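Local coordinates for hypothetical protein Atu0741 (PDB 1ZHV) that is of unknown function but contains ACT-type domains, a fold that in many relatives binds small regulatory ligands such as amino acids, at residues A[77-82]-A[100-105]; A[81-86]-A[93-98]; A[89-94]-A[108-113]. All coordinates share one frame; numbering follows the deposited sequence.

Overall arrangement
The three contacts join two helices and a strand hairpin in the ACT domain. Contacts 1 and 2 both start from helix 78-87 and reach neighbouring antiparallel strands, 102-107 and 94-97, as successive steps of one helix-on-sheet interface with centres about 5 Å apart. Probable hydrogen bonds tie the strands, Leu105 N to Phe94 O (2.8 Å) and Ser97 OG to Asp102 OD1 (2.7 Å). Contact 3 lies about 11 Å from contact 2 and 15 Å from contact 1, centre to centre. There the loop before strand 94-97 meets the start of helix 111-120. Contacts 2 and 3 share Ile93 and Phe94 and a probable hydrogen bond, Ile91 N to Leu86 O (3.0 Å).

Contact 1 of 3, residues A[77-82]-A[100-105]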
loop_
_atom_site.group_PDB
_atom_site.type_symbol
_atom_site.label_atom_id
_atom_site.label_comp_id
_atom_site.label_asym_id
_atom_site.label_seq_id
_atom_site.Cartn_x
_atom_site.Cartn_y
_atom_site.Cartn_z
ATOM N N GLY A 77 -12.555 4.689 13.627
ATOM C CA GLY A 77 -12.106 4.500 12.260
ATOM C C GLY A 77 -10.598 4.473 12.099
ATOM O O GLY A 77 -9.978 5.513 11.896
ATOM N N ILE A 78 -10.009 3.284 12.190
ATOM C CA ILE A 78 -8.565 3.128 12.037
ATOM C C ILE A 78 -8.110 3.580 10.648
ATOM O O ILE A 78 -7.175 4.372 10.521
ATOM C CB ILE A 78 -8.144 1.655 12.277
ATOM C CG1 ILE A 78 -8.220 1.340 13.774
ATOM C CG2 ILE A 78 -6.736 1.408 11.759
ATOM C CD1 ILE A 78 -7.906 -0.107 14.120
ATOM N N VAL A 79 -8.763 3.082 9.603
ATOM C CA VAL A 79 -8.391 3.479 8.251
ATOM C C VAL A 79 -8.682 4.965 8.056
ATOM O O VAL A 79 -7.858 5.702 7.518
ATOM C CB VAL A 79 -9.156 2.643 7.196
ATOM C CG1 VAL A 79 -8.914 3.202 5.799
ATOM C CG2 VAL A 79 -8.683 1.196 7.247
ATOM N N LEU A 80 -9.853 5.407 8.502
ATOM C CA LEU A 80 -10.225 6.808 8.374
ATOM C C LEU A 80 -9.178 7.737 8.988
ATOM O O LEU A 80 -8.785 8.731 8.374
ATOM C CB LEU A 80 -11.582 7.056 9.047
ATOM C CG LEU A 80 -12.059 8.511 9.130
ATOM C CD1 LEU A 80 -12.350 9.052 7.742
ATOM C CD2 LEU A 80 -13.314 8.578 9.996
ATOM N N SER A 81 -8.723 7.400 10.191
ATOM C CA SER A 81 -7.750 8.227 10.901
ATOM C C SER A 81 -6.458 8.409 10.117
ATOM O O SER A 81 -5.779 9.431 10.247
ATOM C CB SER A 81 -7.426 7.621 12.276
ATOM O OG SER A 81 -6.547 6.513 12.170
ATOM N N VAL A 82 -6.128 7.424 9.290
ATOM C CA VAL A 82 -4.908 7.485 8.503
ATOM C C VAL A 82 -5.100 8.168 7.149
ATOM O O VAL A 82 -4.319 9.038 6.777
ATOM C CB VAL A 82 -4.318 6.062 8.298
ATOM C CG1 VAL A 82 -3.180 6.098 7.292
ATOM C CG2 VAL A 82 -3.804 5.532 9.625
ATOM N N ASP A 100 -6.124 -9.624 8.956
ATOM C CA ASP A 100 -5.409 -9.050 10.103
ATOM C C ASP A 100 -5.539 -7.544 10.276
ATOM O O ASP A 100 -5.590 -7.048 11.402
ATOM C CB ASP A 100 -3.916 -9.378 10.029
ATOM C CG ASP A 100 -3.602 -10.804 10.426
ATOM O OD1 ASP A 100 -4.531 -11.551 10.816
ATOM O OD2 ASP A 100 -2.411 -11.178 10.353
ATOM N N GLY A 101 -5.568 -6.806 9.176
ATOM C CA GLY A 101 -5.660 -5.363 9.298
ATOM C C GLY A 101 -5.710 -4.644 7.970
ATOM O O GLY A 101 -6.632 -4.852 7.185
ATOM N N ASP A 102 -4.719 -3.797 7.713
ATOM C CA ASP A 102 -4.688 -3.037 6.469
ATOM C C ASP A 102 -3.284 -2.659 6.047
ATOM O O ASP A 102 -2.367 -2.581 6.863
ATOM C CB ASP A 102 -5.451 -1.711 6.611
ATOM C CG ASP A 102 -6.799 -1.864 7.275
ATOM O OD1 ASP A 102 -7.805 -2.005 6.550
ATOM O OD2 ASP A 102 -6.850 -1.837 8.522
ATOM N N HIS A 103 -3.148 -2.418 4.748
ATOM C CA HIS A 103 -1.910 -1.934 4.162
ATOM C C HIS A 103 -2.321 -0.705 3.363
ATOM O O HIS A 103 -3.450 -0.616 2.881
ATOM C CB HIS A 103 -1.263 -2.972 3.244
ATOM C CG HIS A 103 -0.407 -3.963 3.970
ATOM N ND1 HIS A 103 0.971 -3.954 3.906
ATOM C CD2 HIS A 103 -0.739 -5.004 4.764
ATOM C CE1 HIS A 103 1.448 -4.956 4.626
ATOM N NE2 HIS A 103 0.431 -5.607 5.158
ATOM N N LEU A 104 -1.411 0.251 3.248
ATOM C CA LEU A 104 -1.675 1.487 2.523
ATOM C C LEU A 104 -0.538 1.766 1.562
ATOM O O LEU A 104 0.624 1.636 1.931
ATOM C CB LEU A 104 -1.768 2.667 3.507
ATOM C CG LEU A 104 -1.602 4.064 2.889
ATOM C CD1 LEU A 104 -2.872 4.430 2.154
ATOM C CD2 LEU A 104 -1.293 5.098 3.957
ATOM N N LEU A 105 -0.867 2.128 0.330
ATOM C CA LEU A 105 0.171 2.499 -0.612
ATOM C C LEU A 105 -0.087 3.931 -1.062
ATOM O O LEU A 105 -1.232 4.365 -1.190
ATOM C CB LEU A 105 0.191 1.564 -1.831
ATOM C CG LEU A 105 0.607 0.114 -1.565
ATOM C CD1 LEU A 105 -0.638 -0.743 -1.403
ATOM C CD2 LEU A 105 1.468 -0.415 -2.712
#
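Asp102 OD1 is held by a hydrogen bond with the hydroxyl of Ser97 on the adjoining strand, and it also takes the nearest approach of Val79, whose CG2 lies 3.4 Å from Asp102 OD1. The valine methyl comes down over the face of the carboxylate, and Val79 CG2 is 3.6 Å from Asp102 CG. A chi2 of -94° turns the carboxylate broadside to the helix, and the two side chains cross at about a right angle. The carbonyl oxygen Gly101 O stands 3.1 Å from Asp102 OD1; both are acceptors, a pairing without a bond, which the Ser97 hydrogen bond may help to offset.

One turn further along, the contact becomes purely apolar. Val82 CG1, placed anti to its own backbone nitrogen (chi1 171°), meets Leu104 CD2 at 4.0 Å. Val82 also rests on Phe67 of strand 57-67, and Leu104 on Val95, so this pair belongs to the layer between helix and sheet. Within the helix, Ser81 OG turns back to Ile78 O at 2.8 Å, 28° out of the carbonyl plane, satisfying the hydroxyl internally.

This is the helix-over-sheet packing of an ACT domain, where helix 78-87 lies over strand 102-107 with its first turn near the strand's start. The chemistry is graded: aliphatic contact in the interior gives way to a methyl over a carboxylate face at the margin, where the aspartate is oriented by its bond to Ser97 of the neighbouring strand.

Contact 2 of 3, residues A[81-86]-A[93-98]; sequences SVISPL and IFVVST
Ile93 meets helix 78-87 through both of its branches, and its side chain can be read outward from the backbone. CB packs on Leu104 of the neighbouring strand and then divides. One branch, Ile93 CG2, lies against Leu86, 3.9 Å from Leu86 CB and equally 3.9 Å from Leu86 CD1, so the methyl sits in the bend of the leucine chain. The other branch, CG1, is placed between the backbone nitrogen and the carbonyl carbon by a chi1 of 61°. This directs the branch toward Ile83, and Ile93 CG1 and CD1 both stand 4.4 Å from Ile83 CG2, so the branch runs broadside past that methyl in a loose touch.

The same methyl has a closer neighbour: Ile83 CG2 reaches Val95 CG2 at 4.0 Å, the two side chains crossing at about a right angle. Ile83 thus straddles Ile93 and Val95, whose CB atoms both point toward the helix, while that of Phe94 between them points away and its side chain packs on Trp62.

Leu86 is the buried member, also touching Leu104 and, on helix 111-120, Thr114 and Leu118. The helix is kinked at Pro85, whose ring nitrogen has no hydrogen to give to the preceding turn, and the following bond, Leu86 N to Ile83 O, is weak at 3.1 Å.

Helix 78-87 here covers the edge strand of its alpha/beta layer through aliphatic carbon alone. With Ile83 CG2 on Val95 CG2 and Ile93 CG2 on Leu86, van der Waals contact and the burial of carbon probably supply most of the cohesion.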
loop_
_atom_site.group_PDB
_atom_site.type_symbol
_atom_site.label_atom_id
_atom_site.label_comp_id
_atom_site.label_asym_id
_atom_site.label_seq_id
_atom_site.Cartn_x
_atom_site.Cartn_y
_atom_site.Cartn_z
ATOM N N SER A 81 -8.723 7.400 10.191
ATOM C CA SER A 81 -7.750 8.227 10.901
ATOM C C SER A 81 -6.458 8.409 10.117
ATOM O O SER A 81 -5.779 9.431 10.247
ATOM C CB SER A 81 -7.426 7.621 12.276
ATOM O OG SER A 81 -6.547 6.513 12.170
ATOM N N VAL A 82 -6.128 7.424 9.290
ATOM C CA VAL A 82 -4.908 7.485 8.503
ATOM C C VAL A 82 -5.100 8.168 7.149
ATOM O O VAL A 82 -4.319 9.038 6.777
ATOM C CB VAL A 82 -4.318 6.062 8.298
ATOM C CG1 VAL A 82 -3.180 6.098 7.292
ATOM C CG2 VAL A 82 -3.804 5.532 9.625
ATOM N N ILE A 83 -6.150 7.806 6.420
ATOM C CA ILE A 83 -6.345 8.416 5.110
ATOM C C ILE A 83 -6.908 9.833 5.117
ATOM O O ILE A 83 -6.706 10.578 4.159
ATOM C CB ILE A 83 -7.215 7.528 4.188
ATOM C CG1 ILE A 83 -8.647 7.447 4.712
ATOM C CG2 ILE A 83 -6.591 6.137 4.077
ATOM C CD1 ILE A 83 -9.625 6.880 3.696
ATOM N N SER A 84 -7.591 10.229 6.187
ATOM C CA SER A 84 -8.156 11.579 6.230
ATOM C C SER A 84 -7.097 12.669 6.026
ATOM O O SER A 84 -7.261 13.550 5.179
ATOM C CB SER A 84 -8.888 11.816 7.553
ATOM O OG SER A 84 -9.500 13.098 7.557
ATOM N N PRO A 85 -5.998 12.631 6.800
ATOM C CA PRO A 85 -4.977 13.671 6.609
ATOM C C PRO A 85 -4.292 13.634 5.247
ATOM O O PRO A 85 -3.764 14.643 4.780
ATOM C CB PRO A 85 -4.008 13.434 7.768
ATOM C CG PRO A 85 -4.210 11.989 8.118
ATOM C CD PRO A 85 -5.692 11.794 7.972
ATOM N N LEU A 86 -4.303 12.476 4.600
ATOM C CA LEU A 86 -3.678 12.355 3.291
ATOM C C LEU A 86 -4.608 12.839 2.178
ATOM O O LEU A 86 -4.245 13.699 1.372
ATOM C CB LEU A 86 -3.266 10.898 3.036
ATOM C CG LEU A 86 -2.283 10.302 4.051
ATOM C CD1 LEU A 86 -1.947 8.864 3.673
ATOM C CD2 LEU A 86 -1.015 11.162 4.098
ATOM N N ILE A 93 -4.470 7.811 -2.251
ATOM C CA ILE A 93 -4.299 6.627 -1.418
ATOM C C ILE A 93 -4.819 5.353 -2.074
ATOM O O ILE A 93 -5.744 5.384 -2.886
ATOM C CB ILE A 93 -4.995 6.808 -0.045
ATOM C CG1 ILE A 93 -6.504 7.030 -0.219
ATOM C CG2 ILE A 93 -4.379 7.980 0.690
ATOM C CD1 ILE A 93 -7.328 5.746 -0.230
ATOM N N PHE A 94 -4.208 4.234 -1.705
ATOM C CA PHE A 94 -4.574 2.923 -2.230
ATOM C C PHE A 94 -4.584 2.038 -0.990
ATOM O O PHE A 94 -3.544 1.793 -0.386
ATOM C CB PHE A 94 -3.517 2.458 -3.240
ATOM C CG PHE A 94 -3.914 1.239 -4.023
ATOM C CD1 PHE A 94 -3.835 -0.027 -3.451
ATOM C CD2 PHE A 94 -4.365 1.356 -5.337
ATOM C CE1 PHE A 94 -4.198 -1.162 -4.175
ATOM C CE2 PHE A 94 -4.732 0.225 -6.068
ATOM C CZ PHE A 94 -4.646 -1.033 -5.485
ATOM N N VAL A 95 -5.764 1.569 -0.605
ATOM C CA VAL A 95 -5.893 0.763 0.600
ATOM C C VAL A 95 -6.252 -0.681 0.349
ATOM O O VAL A 95 -7.126 -0.980 -0.453
ATOM C CB VAL A 95 -6.972 1.352 1.543
ATOM C CG1 VAL A 95 -7.120 0.483 2.791
ATOM C CG2 VAL A 95 -6.601 2.779 1.917
ATOM N N VAL A 96 -5.566 -1.579 1.041
ATOM C CA VAL A 96 -5.868 -2.993 0.925
ATOM C C VAL A 96 -6.075 -3.559 2.321
ATOM O O VAL A 96 -5.118 -3.788 3.067
ATOM C CB VAL A 96 -4.740 -3.777 0.222
ATOM C CG1 VAL A 96 -5.093 -5.254 0.167
ATOM C CG2 VAL A 96 -4.545 -3.252 -1.184
ATOM N N SER A 97 -7.334 -3.760 2.687
ATOM C CA SER A 97 -7.659 -4.341 3.980
ATOM C C SER A 97 -7.429 -5.841 3.859
ATOM O O SER A 97 -7.535 -6.412 2.774
ATOM C CB SER A 97 -9.126 -4.077 4.342
ATOM O OG SER A 97 -9.375 -2.690 4.490
ATOM N N THR A 98 -7.080 -6.464 4.974
ATOM C CA THR A 98 -6.859 -7.901 5.018
ATOM C C THR A 98 -7.492 -8.405 6.302
ATOM O O THR A 98 -7.933 -7.619 7.143
ATOM C CB THR A 98 -5.359 -8.257 5.060
ATOM O OG1 THR A 98 -4.774 -7.712 6.246
ATOM C CG2 THR A 98 -4.639 -7.697 3.843
#

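Contact 3 of 3, residues A[89-94]-A[108-113]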
loop_
_atom_site.group_PDB
_atom_site.type_symbol
_atom_site.label_atom_id
_atom_site.label_comp_id
_atom_site.label_asym_id
_atom_site.label_seq_id
_atom_site.Cartn_x
_atom_site.Cartn_y
_atom_site.Cartn_z
ATOM N N ASN A 89 -5.347 16.446 1.891
ATOM C CA ASN A 89 -4.191 17.244 1.502
ATOM C C ASN A 89 -3.545 16.864 0.167
ATOM O O ASN A 89 -2.332 16.980 -0.009
ATOM C CB ASN A 89 -3.160 17.237 2.636
ATOM C CG ASN A 89 -3.627 18.044 3.841
ATOM O OD1 ASN A 89 -3.795 19.266 3.757
ATOM N ND2 ASN A 89 -3.855 17.370 4.957
ATOM N N GLY A 90 -4.370 16.411 -0.772
ATOM C CA GLY A 90 -3.889 16.070 -2.100
ATOM C C GLY A 90 -3.052 14.821 -2.300
ATOM O O GLY A 90 -2.389 14.684 -3.331
ATOM N N ILE A 91 -3.066 13.905 -1.339
ATOM C CA ILE A 91 -2.286 12.683 -1.483
ATOM C C ILE A 91 -3.195 11.513 -1.849
ATOM O O ILE A 91 -4.107 11.169 -1.103
ATOM C CB ILE A 91 -1.522 12.344 -0.180
ATOM C CG1 ILE A 91 -0.634 13.528 0.223
ATOM C CG2 ILE A 91 -0.682 11.081 -0.380
ATOM C CD1 ILE A 91 0.270 13.252 1.395
ATOM N N GLY A 92 -2.952 10.920 -3.012
ATOM C CA GLY A 92 -3.755 9.790 -3.437
ATOM C C GLY A 92 -3.442 8.591 -2.569
ATOM O O GLY A 92 -2.287 8.377 -2.183
ATOM N N ILE A 93 -4.470 7.811 -2.251
ATOM C CA ILE A 93 -4.299 6.627 -1.418
ATOM C C ILE A 93 -4.819 5.353 -2.074
ATOM O O ILE A 93 -5.744 5.384 -2.886
ATOM C CB ILE A 93 -4.995 6.808 -0.045
ATOM C CG1 ILE A 93 -6.504 7.030 -0.219
ATOM C CG2 ILE A 93 -4.379 7.980 0.690
ATOM C CD1 ILE A 93 -7.328 5.746 -0.230
ATOM N N PHE A 94 -4.208 4.234 -1.705
ATOM C CA PHE A 94 -4.574 2.923 -2.230
ATOM C C PHE A 94 -4.584 2.038 -0.990
ATOM O O PHE A 94 -3.544 1.793 -0.386
ATOM C CB PHE A 94 -3.517 2.458 -3.240
ATOM C CG PHE A 94 -3.914 1.239 -4.023
ATOM C CD1 PHE A 94 -3.835 -0.027 -3.451
ATOM C CD2 PHE A 94 -4.365 1.356 -5.337
ATOM C CE1 PHE A 94 -4.198 -1.162 -4.175
ATOM C CE2 PHE A 94 -4.732 0.225 -6.068
ATOM C CZ PHE A 94 -4.646 -1.033 -5.485
ATOM N N SER A 108 5.382 6.934 -4.432
ATOM C CA SER A 108 6.672 7.141 -3.803
ATOM C C SER A 108 7.099 8.594 -3.740
ATOM O O SER A 108 7.788 8.993 -2.810
ATOM C CB SER A 108 7.734 6.307 -4.513
ATOM O OG SER A 108 7.400 4.931 -4.415
ATOM N N ASN A 109 6.691 9.388 -4.719
ATOM C CA ASN A 109 7.052 10.796 -4.716
ATOM C C ASN A 109 6.304 11.557 -3.621
ATOM O O ASN A 109 6.644 12.702 -3.315
ATOM C CB ASN A 109 6.778 11.433 -6.089
ATOM C CG ASN A 109 5.339 11.277 -6.534
ATOM O OD1 ASN A 109 4.468 10.939 -5.741
ATOM N ND2 ASN A 109 5.083 11.542 -7.809
ATOM N N ASP A 110 5.296 10.917 -3.027
ATOM C CA ASP A 110 4.514 11.524 -1.946
ATOM C C ASP A 110 4.951 11.019 -0.570
ATOM O O ASP A 110 4.344 11.364 0.445
ATOM C CB ASP A 110 3.014 11.221 -2.108
ATOM C CG ASP A 110 2.383 11.960 -3.266
ATOM O OD1 ASP A 110 2.732 13.143 -3.471
ATOM O OD2 ASP A 110 1.521 11.367 -3.958
ATOM N N LEU A 111 6.012 10.222 -0.538
ATOM C CA LEU A 111 6.494 9.639 0.709
ATOM C C LEU A 111 6.846 10.643 1.806
ATOM O O LEU A 111 6.430 10.482 2.960
ATOM C CB LEU A 111 7.691 8.724 0.419
ATOM C CG LEU A 111 8.056 7.672 1.471
ATOM C CD1 LEU A 111 6.799 6.950 1.944
ATOM C CD2 LEU A 111 9.051 6.681 0.870
ATOM N N GLU A 112 7.601 11.678 1.457
ATOM C CA GLU A 112 8.005 12.684 2.435
ATOM C C GLU A 112 6.818 13.479 2.974
ATOM O O GLU A 112 6.718 13.718 4.176
ATOM C CB GLU A 112 9.042 13.629 1.818
ATOM C CG GLU A 112 10.314 12.919 1.361
ATOM C CD GLU A 112 11.138 12.360 2.514
ATOM O OE1 GLU A 112 10.628 12.310 3.655
ATOM O OE2 GLU A 112 12.304 11.962 2.279
ATOM N N LYS A 113 5.914 13.884 2.088
ATOM C CA LYS A 113 4.736 14.631 2.518
ATOM C C LYS A 113 3.823 13.735 3.351
ATOM O O LYS A 113 3.251 14.173 4.346
ATOM C CB LYS A 113 3.982 15.179 1.303
ATOM C CG LYS A 113 4.774 16.220 0.530
ATOM C CD LYS A 113 4.037 16.755 -0.695
ATOM C CE LYS A 113 3.925 15.720 -1.805
ATOM N NZ LYS A 113 3.449 16.341 -3.075
HETATM O O HOH W 1 -0.979 12.403 -4.828
HETATM O O HOH W 2 -0.181 9.119 -3.682
#
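Ile91 and Asp110 mark the closest passage of the two backbones, their CA atoms 6.9 Å apart. Segment 89-94 is an irregular link into strand 94-97, and Gly90 takes a positive phi of 72°. In the other segment, residues 108-110 make a 3-10 turn, with Leu111 N bonded to Ser108 O, that runs into helix 111-120.

Ile91 is the buried side chain of the contact, and its two branches touch different residues. Its CG2 lies 4.1 Å from Asp110 CB, the two side chains sliding past each other in opposite directions, while Ile91 CD1 reaches 4.1 Å from Lys113 C and lies beside that residue's CB. Thr114 and Leu117 of the same helix, and Leu86 of helix 78-87, also pack on Ile91.

The aspartate's oxygens divide the polar work. A bend at chi3 (-70°) folds the lysine chain back, and Lys113 NZ forms a salt bridge with Asp110 OD1 at 3.3 Å, its hydrogen bond weak. Asp110 OD2 accepts from two waters at 2.8 Å each. One water also donates to Gly90 O and accepts from Gly92 N; the other donates to Gly92 O.

The aliphatic contact of Ile91 is therefore bordered by a hydrated polar one. Gly90 O, Gly92 N and Gly92 O are joined through water to Asp110 OD2, and with the lysine on OD1 the charge of the carboxylate as a whole is probably eased at both oxygens.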